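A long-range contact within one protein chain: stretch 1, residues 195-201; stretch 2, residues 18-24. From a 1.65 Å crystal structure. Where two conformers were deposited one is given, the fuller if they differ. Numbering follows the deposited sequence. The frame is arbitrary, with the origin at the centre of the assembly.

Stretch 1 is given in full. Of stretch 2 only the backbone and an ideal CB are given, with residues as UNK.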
# COMPACT_ATOMS: atom_id res chain seq x y z
N GLU A 195 9.30 -0.30 19.41
CA GLU A 195 9.87 -0.90 20.60
C GLU A 195 11.05 -0.08 21.10
O GLU A 195 11.16 0.21 22.30
CB GLU A 195 10.30 -2.34 20.31
CG GLU A 195 10.86 -3.00 21.53
CD GLU A 195 10.96 -4.50 21.41
OE1 GLU A 195 11.01 -5.00 20.27
OE2 GLU A 195 10.99 -5.19 22.45
N GLN A 196 11.93 0.34 20.18
CA GLN A 196 13.09 1.13 20.59
C GLN A 196 12.65 2.50 21.09
O GLN A 196 13.28 3.10 21.98
CB GLN A 196 14.06 1.26 19.42
CG GLN A 196 14.74 -0.05 19.06
CD GLN A 196 15.60 -0.54 20.21
OE1 GLN A 196 16.34 0.23 20.83
NE2 GLN A 196 15.43 -1.79 20.57
N LEU A 197 11.56 3.01 20.51
CA LEU A 197 10.97 4.28 20.96
C LEU A 197 10.50 4.18 22.40
O LEU A 197 10.84 5.01 23.24
CB LEU A 197 9.81 4.66 20.05
CG LEU A 197 9.03 5.91 20.46
CD1 LEU A 197 9.92 7.13 20.35
CD2 LEU A 197 7.78 6.11 19.63
N VAL A 198 9.70 3.15 22.70
CA VAL A 198 9.10 3.03 24.02
C VAL A 198 10.14 2.85 25.13
O VAL A 198 9.96 3.38 26.25
CB VAL A 198 8.05 1.89 23.94
CG1 VAL A 198 7.49 1.51 25.29
CG2 VAL A 198 6.91 2.31 23.05
N LYS A 199 11.28 2.19 24.83
CA LYS A 199 12.38 2.03 25.79
C LYS A 199 12.96 3.35 26.26
O LYS A 199 13.64 3.38 27.29
CB LYS A 199 13.54 1.21 25.17
CG LYS A 199 13.35 -0.28 25.03
CD LYS A 199 14.48 -0.86 24.16
CE LYS A 199 14.81 -2.33 24.47
NZ LYS A 199 13.61 -3.19 24.60
N ARG A 200 12.72 4.43 25.52
CA ARG A 200 13.31 5.74 25.75
C ARG A 200 12.30 6.72 26.33
O ARG A 200 12.60 7.91 26.46
CB ARG A 200 13.88 6.30 24.46
CG ARG A 200 15.17 5.60 24.03
CD ARG A 200 15.28 5.49 22.50
NE ARG A 200 16.60 5.04 22.06
CZ ARG A 200 16.93 3.79 21.76
NH1 ARG A 200 16.04 2.81 21.83
NH2 ARG A 200 18.18 3.52 21.39
N LEU A 201 11.08 6.24 26.66
CA LEU A 201 10.04 7.12 27.15
C LEU A 201 10.07 7.19 28.67
O LEU A 201 10.33 6.17 29.33
CB LEU A 201 8.68 6.64 26.70
CG LEU A 201 8.55 6.60 25.18
CD1 LEU A 201 7.10 6.36 24.75
CD2 LEU A 201 9.08 7.90 24.55
N UNK A 18 13.75 10.43 17.31
CA UNK A 18 14.82 10.52 16.32
C UNK A 18 15.85 9.41 16.49
O UNK A 18 16.37 8.89 15.50
CB UNK A 18 15.51 11.88 16.41
N UNK A 19 16.17 9.05 17.74
CA UNK A 19 17.13 7.98 17.94
C UNK A 19 16.54 6.63 17.54
O UNK A 19 17.22 5.82 16.91
CB UNK A 19 17.59 7.95 19.40
N UNK A 20 15.29 6.37 17.91
CA UNK A 20 14.66 5.13 17.48
C UNK A 20 14.55 5.07 15.96
O UNK A 20 14.78 4.01 15.35
CB UNK A 20 13.28 4.99 18.12
N UNK A 21 14.15 6.17 15.31
CA UNK A 21 13.99 6.10 13.86
C UNK A 21 15.33 5.87 13.18
O UNK A 21 15.41 5.10 12.21
CB UNK A 21 13.34 7.38 13.33
N UNK A 22 16.39 6.51 13.66
CA UNK A 22 17.69 6.32 13.04
C UNK A 22 18.10 4.86 13.11
O UNK A 22 18.52 4.27 12.10
CB UNK A 22 18.74 7.20 13.71
N UNK A 23 17.91 4.23 14.27
CA UNK A 23 18.24 2.81 14.42
C UNK A 23 17.45 1.96 13.44
O UNK A 23 17.99 1.07 12.78
CB UNK A 23 17.97 2.34 15.85
N UNK A 24 16.13 2.20 13.34
CA UNK A 24 15.31 1.42 12.44
C UNK A 24 15.74 1.64 10.99
O UNK A 24 15.95 0.68 10.22
CB UNK A 24 13.83 1.78 12.62

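Stretch 2 is helical throughout, with phi near -60 to -70° and psi near -40° at every position. It packs against Q196 and L197 of the stretch 1 helix and against R200, which lies in the turn from V198 to L201. Proline and glycine are poor choices inside such a helix.

Position 18 points its CA-to-CB bond away from stretch 1. No atom of stretch 1 lies within 5.5 Å of the ideal CB. Stretch 1 sets no demand here, and many side chains would fit. The deposited residue is L18, which makes no contact across the pair.

Position 19 points toward stretch 1. Its ideal CB is 4.1 Å from R200 NE, at the margin of the contact. The arginine brings positive charge and an N-H at NE with no hydrogen-bond partner within stretch 1, so an acidic or polar acceptor would suit: Asp, Glu, Asn or Gln. A small neutral residue would also fit. The residue is D19. Its carboxylate forms no direct bond to R200. A water bridges them instead. The O of water 1 lies 2.8 Å from D19 OD2, to which the water donates, and 3.1 Å from R200 NE, from which it accepts.

Position 20 is the tightest. Its CA lies 5.1 Å from the CA of L197, the closest CA approach between the stretches. The bond points toward stretch 1, and the ideal CB is already 3.5 Å from L197 N and 3.9 Å from Q196 C. R200 CD is 4.8 Å from it. With backbone so near, a small side chain is expected, Ala first, perhaps Ser. The residue is A20. Its methyl CB lies 4.0 Å from L197 CB, an apolar contact, and lets the two backbones come close.

Position 21 points away and its ideal CB meets nothing of stretch 1. The choice is open from this side. The residue is F21, which makes no contact with stretch 1.

Position 22 points sideways, with no stretch 1 atom near its ideal CB. A long polar or charged side chain could turn back along its own helix to position 19, one turn earlier. The residue is R22. R22 NH2 donates to D19 OD1 at 3.0 Å in a salt bridge, and the bond from R22 NH1 to the same D19 OD1, at 3.5 Å, is weak. This holds the carboxylate from within stretch 2.

Position 23 points toward stretch 1, but there is more room: the ideal CB is 5.1 Å from Q196 CG. R200 NH1 is already occupied, donating to Q196 O and to Q196 OE1, each at 2.8 Å. The NH2 end of the R200 guanidinium and Q196 OE1 are what a side chain extending from here would reach. A medium or large side chain could do so, such as Ile, Leu, Met or Gln. The residue is I23. Its CD1 reaches to 3.3 Å from R200 NH2, meeting the guanidinium obliquely, and lies 4.4 Å from Q196 OE1.

Position 24 points sideways, with nothing of stretch 1 within 5.5 Å. Stretch 1 does not restrict it. The residue is A24, and it makes no contact.

Stretch 2, residues 18-24: LDAFRIA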
# COMPACT_ATOMS: atom_id res chain seq x y z
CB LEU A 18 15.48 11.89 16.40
CG LEU A 18 14.58 13.07 16.09
CD1 LEU A 18 15.38 14.29 16.48
CD2 LEU A 18 14.20 13.14 14.68
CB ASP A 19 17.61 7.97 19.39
CG ASP A 19 18.39 9.24 19.76
OD1 ASP A 19 18.81 9.98 18.84
OD2 ASP A 19 18.62 9.47 20.97
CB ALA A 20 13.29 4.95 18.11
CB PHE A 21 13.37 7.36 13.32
CG PHE A 21 12.90 7.19 11.88
CD1 PHE A 21 11.82 6.40 11.59
CD2 PHE A 21 13.63 7.71 10.82
CE1 PHE A 21 11.41 6.17 10.28
CE2 PHE A 21 13.24 7.49 9.50
CZ PHE A 21 12.12 6.73 9.23
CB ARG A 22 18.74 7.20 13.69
CG ARG A 22 20.15 7.05 13.08
CD ARG A 22 21.20 7.78 13.93
NE ARG A 22 21.20 7.29 15.31
CZ ARG A 22 20.61 7.89 16.34
NH1 ARG A 22 20.68 7.33 17.55
NH2 ARG A 22 19.96 9.04 16.20
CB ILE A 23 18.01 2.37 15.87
CG1 ILE A 23 19.10 2.95 16.77
CG2 ILE A 23 18.03 0.87 15.98
CD1 ILE A 23 18.78 2.87 18.26
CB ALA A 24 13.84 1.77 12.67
O HOH W 1 17.80 7.69 22.98
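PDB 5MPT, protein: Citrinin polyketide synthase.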